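Local coordinates for protein collagen adhesin (Staphylococcus aureus, PDB 2F68) that binds collagen as a staphylococcal surface adhesin, probably by wrapping two beta-rich domains around the collagen triple helix in a 'collagen hug', at residues I203-T206 against Y212-G215; I240-P245 against F254-K259. All blocks are in the same frame, centred on the assembly; numbering follows the deposited sequence.

Interaction 1 (I203-T206 against Y212-G215)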
loop_
_atom_site.group_PDB
_atom_site.type_symbol
_atom_site.label_atom_id
_atom_site.label_comp_id
_atom_site.label_asym_id
_atom_site.label_seq_id
_atom_site.Cartn_x
_atom_site.Cartn_y
_atom_site.Cartn_z
ATOM N N ILE A 203 -4.759 2.864 19.328
ATOM C CA ILE A 203 -6.159 3.289 19.233
ATOM C C ILE A 203 -6.256 4.815 19.295
ATOM O O ILE A 203 -5.679 5.444 20.187
ATOM C CB ILE A 203 -7.048 2.670 20.361
ATOM C CG1 ILE A 203 -6.812 1.162 20.511
ATOM C CG2 ILE A 203 -8.527 2.944 20.104
ATOM C CD1 ILE A 203 -5.833 0.789 21.614
ATOM N N ASN A 204 -6.981 5.399 18.345
ATOM C CA ASN A 204 -7.227 6.840 18.329
ATOM C C ASN A 204 -8.667 7.170 18.712
ATOM O O ASN A 204 -9.610 6.772 18.022
ATOM C CB ASN A 204 -6.884 7.439 16.959
ATOM C CG ASN A 204 -6.888 8.962 16.964
ATOM O OD1 ASN A 204 -6.405 9.598 17.903
ATOM N ND2 ASN A 204 -7.430 9.553 15.904
ATOM N N VAL A 205 -8.824 7.892 19.818
ATOM C CA VAL A 205 -10.143 8.293 20.304
ATOM C C VAL A 205 -10.324 9.803 20.153
ATOM O O VAL A 205 -9.467 10.584 20.574
ATOM C CB VAL A 205 -10.378 7.869 21.782
ATOM C CG1 VAL A 205 -11.845 8.038 22.161
ATOM C CG2 VAL A 205 -9.942 6.425 22.010
ATOM N N THR A 206 -11.435 10.201 19.536
ATOM C CA THR A 206 -11.768 11.615 19.348
ATOM C C THR A 206 -13.185 11.916 19.829
ATOM O O THR A 206 -14.111 11.139 19.587
ATOM C CB THR A 206 -11.625 12.058 17.873
ATOM O OG1 THR A 206 -12.304 11.128 17.019
ATOM C CG2 THR A 206 -10.158 12.141 17.465
ATOM N N TYR A 212 -4.952 9.463 22.337
ATOM C CA TYR A 212 -4.309 8.511 21.433
ATOM C C TYR A 212 -3.436 7.535 22.221
ATOM O O TYR A 212 -2.475 7.938 22.880
ATOM C CB TYR A 212 -3.486 9.250 20.371
ATOM C CG TYR A 212 -2.816 8.355 19.347
ATOM C CD1 TYR A 212 -3.567 7.659 18.398
ATOM C CD2 TYR A 212 -1.428 8.219 19.316
ATOM C CE1 TYR A 212 -2.954 6.840 17.453
ATOM C CE2 TYR A 212 -0.806 7.404 18.373
ATOM C CZ TYR A 212 -1.574 6.717 17.447
ATOM O OH TYR A 212 -0.963 5.911 16.515
ATOM N N TYR A 213 -3.789 6.254 22.152
ATOM C CA TYR A 213 -3.086 5.207 22.891
ATOM C C TYR A 213 -2.240 4.363 21.943
ATOM O O TYR A 213 -2.776 3.674 21.075
ATOM C CB TYR A 213 -4.081 4.324 23.655
ATOM C CG TYR A 213 -5.040 5.093 24.541
ATOM C CD1 TYR A 213 -4.682 5.453 25.840
ATOM C CD2 TYR A 213 -6.305 5.459 24.080
ATOM C CE1 TYR A 213 -5.559 6.160 26.658
ATOM C CE2 TYR A 213 -7.189 6.167 24.889
ATOM C CZ TYR A 213 -6.810 6.513 26.176
ATOM O OH TYR A 213 -7.681 7.213 26.977
ATOM N N SER A 214 -0.921 4.426 22.116
ATOM C CA SER A 214 0.015 3.717 21.243
ATOM C C SER A 214 1.131 3.024 22.025
ATOM O O SER A 214 1.353 3.315 23.203
ATOM C CB SER A 214 0.615 4.681 20.214
ATOM O OG SER A 214 1.433 3.994 19.282
ATOM N N GLY A 215 1.827 2.106 21.355
ATOM C CA GLY A 215 2.957 1.393 21.946
ATOM C C GLY A 215 2.608 0.002 22.437
ATOM O O GLY A 215 1.630 -0.601 21.987
#
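Ile203 and Tyr213 face each other as an antiparallel hydrogen-bonded pair, the last such pair before the chain leaves the sheet at Ser214. Ile203 N donates a hydrogen bond to Tyr213 O at 2.8 Å, approaching in the plane of that carbonyl, and Tyr213 N returns the bond to Ile203 O, also at 2.8 Å and nearly straight, with 166° at the hydrogen. One step on, Asn204 and Tyr212 form a non-hydrogen-bonded pair, and their CA atoms draw in to 4.6 Å. The CA of Tyr212 adds a C-H...O contact to the already bonded Ile203 O.

On the face carrying Asn204 and Tyr212, the asparagine swings CG anti to the backbone N (chi1 -170°) and the tyrosine does the same, yet the two side chains stand roughly perpendicular. Asn204 CB meets the edge of the tyrosine ring in its plane, 3.6 Å from Tyr212 CD1. The amide plane stands 70° from the ring, with Asn204 OD1 approaching Tyr212 CD1 obliquely at 3.5 Å. The contacts on the other face are between apolar groups. There Val205 CG2 touches the edge of the Tyr213 ring at CE2, 4.0 Å away, while Ile203 CD1 comes more loosely to Tyr213 CB at 4.4 Å.

This is the beta hairpin of strands 194-207 and 211-213 in the collagen-binding domain, and the short second strand is an outermost one of its five-stranded antiparallel sheet. Along its other edge, strand 194-207 is bonded to strand 252-262, where Asn204 pairs with Ser255 and Thr206 with Ser253. Helix 218-225 packs on the face of Ile203, Val205 and Tyr213: Phe222 touches the two aliphatic residues, and Asp221 and Ala225 touch the tyrosine.

Interaction 2 (I240-P245 against F254-K259)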
loop_
_atom_site.group_PDB
_atom_site.type_symbol
_atom_site.label_atom_id
_atom_site.label_comp_id
_atom_site.label_asym_id
_atom_site.label_seq_id
_atom_site.Cartn_x
_atom_site.Cartn_y
_atom_site.Cartn_z
ATOM N N ILE A 240 -9.438 -10.293 16.842
ATOM C CA ILE A 240 -9.513 -9.156 17.758
ATOM C C ILE A 240 -10.970 -8.884 18.139
ATOM O O ILE A 240 -11.796 -8.558 17.284
ATOM C CB ILE A 240 -8.867 -7.877 17.155
ATOM C CG1 ILE A 240 -7.406 -8.138 16.766
ATOM C CG2 ILE A 240 -8.963 -6.707 18.139
ATOM C CD1 ILE A 240 -6.835 -7.146 15.765
ATOM N N ASP A 241 -11.275 -9.029 19.426
ATOM C CA ASP A 241 -12.620 -8.781 19.939
ATOM C C ASP A 241 -12.657 -7.500 20.767
ATOM O O ASP A 241 -12.006 -7.402 21.809
ATOM C CB ASP A 241 -13.118 -9.974 20.762
ATOM C CG ASP A 241 -13.290 -11.235 19.928
ATOM O OD1 ASP A 241 -13.827 -11.148 18.802
ATOM O OD2 ASP A 241 -12.895 -12.319 20.407
ATOM N N VAL A 242 -13.423 -6.520 20.289
ATOM C CA VAL A 242 -13.508 -5.211 20.931
ATOM C C VAL A 242 -14.875 -5.011 21.584
ATOM O O VAL A 242 -15.913 -5.157 20.933
ATOM C CB VAL A 242 -13.229 -4.056 19.928
ATOM C CG1 VAL A 242 -13.127 -2.718 20.653
ATOM C CG2 VAL A 242 -11.955 -4.324 19.132
ATOM N N THR A 243 -14.861 -4.686 22.874
ATOM C CA THR A 243 -16.078 -4.383 23.621
ATOM C C THR A 243 -15.961 -2.991 24.238
ATOM O O THR A 243 -15.024 -2.714 24.986
ATOM C CB THR A 243 -16.347 -5.432 24.726
ATOM O OG1 THR A 243 -16.270 -6.751 24.171
ATOM C CG2 THR A 243 -17.723 -5.228 25.351
ATOM N N ILE A 244 -16.907 -2.118 23.900
ATOM C CA ILE A 244 -16.936 -0.755 24.428
ATOM C C ILE A 244 -18.285 -0.485 25.102
ATOM O O ILE A 244 -19.331 -0.622 24.463
ATOM C CB ILE A 244 -16.673 0.307 23.320
ATOM C CG1 ILE A 244 -15.381 -0.007 22.555
ATOM C CG2 ILE A 244 -16.614 1.714 23.922
ATOM C CD1 ILE A 244 -15.287 0.644 21.182
ATOM N N PRO A 245 -18.265 -0.117 26.401
ATOM C CA PRO A 245 -19.479 0.249 27.139
ATOM C C PRO A 245 -20.191 1.452 26.524
ATOM O O PRO A 245 -19.549 2.290 25.884
ATOM C CB PRO A 245 -18.950 0.607 28.532
ATOM C CG PRO A 245 -17.645 -0.093 28.637
ATOM C CD PRO A 245 -17.070 -0.044 27.261
ATOM N N PHE A 254 -13.900 5.863 17.739
ATOM C CA PHE A 254 -12.816 4.922 18.019
ATOM C C PHE A 254 -12.192 4.384 16.735
ATOM O O PHE A 254 -12.838 3.660 15.974
ATOM C CB PHE A 254 -13.317 3.766 18.894
ATOM C CG PHE A 254 -13.818 4.194 20.248
ATOM C CD1 PHE A 254 -15.164 4.489 20.446
ATOM C CD2 PHE A 254 -12.945 4.296 21.328
ATOM C CE1 PHE A 254 -15.633 4.884 21.697
ATOM C CE2 PHE A 254 -13.405 4.689 22.583
ATOM C CZ PHE A 254 -14.752 4.984 22.768
ATOM N N SER A 255 -10.933 4.748 16.500
ATOM C CA SER A 255 -10.189 4.274 15.336
ATOM C C SER A 255 -9.095 3.300 15.765
ATOM O O SER A 255 -8.098 3.698 16.377
ATOM C CB SER A 255 -9.596 5.451 14.556
ATOM O OG SER A 255 -8.961 5.010 13.367
ATOM N N ILE A 256 -9.293 2.022 15.447
ATOM C CA ILE A 256 -8.344 0.973 15.820
ATOM C C ILE A 256 -7.525 0.514 14.613
ATOM O O ILE A 256 -8.034 -0.168 13.717
ATOM C CB ILE A 256 -9.045 -0.232 16.508
ATOM C CG1 ILE A 256 -9.840 0.238 17.733
ATOM C CG2 ILE A 256 -8.021 -1.301 16.903
ATOM C CD1 ILE A 256 -10.861 -0.763 18.243
ATOM N N ASN A 257 -6.256 0.908 14.603
ATOM C CA ASN A 257 -5.309 0.516 13.566
ATOM C C ASN A 257 -4.567 -0.760 13.969
ATOM O O ASN A 257 -4.581 -1.139 15.141
ATOM C CB ASN A 257 -4.322 1.666 13.305
ATOM C CG ASN A 257 -3.321 1.357 12.199
ATOM O OD1 ASN A 257 -2.110 1.448 12.405
ATOM N ND2 ASN A 257 -3.820 0.992 11.023
ATOM N N TYR A 258 -3.963 -1.434 12.990
ATOM C CA TYR A 258 -2.998 -2.518 13.231
ATOM C C TYR A 258 -2.371 -3.037 11.938
ATOM O O TYR A 258 -3.011 -3.043 10.884
ATOM C CB TYR A 258 -3.600 -3.673 14.049
ATOM C CG TYR A 258 -4.786 -4.369 13.420
ATOM C CD1 TYR A 258 -4.612 -5.466 12.578
ATOM C CD2 TYR A 258 -6.087 -3.944 13.688
ATOM C CE1 TYR A 258 -5.700 -6.115 12.008
ATOM C CE2 TYR A 258 -7.181 -4.585 13.120
ATOM C CZ TYR A 258 -6.980 -5.668 12.282
ATOM O OH TYR A 258 -8.061 -6.306 11.721
ATOM N N LYS A 259 -1.117 -3.471 12.036
ATOM C CA LYS A 259 -0.373 -3.991 10.891
ATOM C C LYS A 259 -0.258 -5.511 10.944
ATOM O O LYS A 259 -0.038 -6.091 12.010
ATOM C CB LYS A 259 1.021 -3.362 10.822
ATOM C CG LYS A 259 1.028 -1.866 10.541
ATOM C CD LYS A 259 2.444 -1.311 10.545
ATOM C CE LYS A 259 2.448 0.195 10.331
ATOM N NZ LYS A 259 3.829 0.750 10.327
#
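Ile240 drives its CD1 straight onto the ring of Tyr258, a CH-pi contact 3.7 Å from the ring centroid and just 12° off the normal. The tyrosine reaches this position with CG between its backbone N and carbonyl carbon (chi1 61°), and its ring also meets that of Trp169, the two planes inclined to each other.

In the middle of the contact, Val242 and Ile256 meet end-on. Ile256 is extended beyond CG1, which carries CD1 into the fork of the valine, 3.8 Å from Val242 CG1 and 3.8 Å from Val242 CG2. At the far end Ile244 and Phe254 lie alongside, pointing contrary ways. Ile244 CD1 lies over the phenylalanine face toward the rim, 3.9 Å from Phe254 CD1 and somewhat off the normal through the centroid; the other branch, Ile244 CG2, sits 3.9 Å from Phe254 CZ.

Segments 240-244 and 254-259 run nearly antiparallel, 162° between their directions, and their axes come no nearer than 11.3 Å, the spacing of two sheets packed face to face. Strand 239-244 bonds instead to 184-190 and 230-234, and the Phe254 strand lies between 166-173 and 194-207. Alternate residues of each strand thus supply one apolar layer of the buried core between the sheets. The contact probably rests on dispersion and the exclusion of water, since its touching groups are methyls and aromatic rings; the phenol of Tyr258 is accommodated by a hydrogen bond between its OH and Asn272 OD1.

From the N terminus, interaction 1 comes first: the chain runs up strand 194-207, turns, and closes a tight hairpin loop with 212-215. It then passes through helix 218-225 and strand 230-234 before interaction 2 opens at 240-245 and closes through helix 246-249 onto 254-259. The two loops therefore follow in series, neither nesting nor crossing. In space they meet, because strand 252-262 returns to lie beside strand 194-207 as its neighbour in the sheet, and Val205 CG1 packs on the ring of Phe254. Interaction 1 thus extends one sheet to its edge, while interaction 2 fastens that sheet to the opposing one.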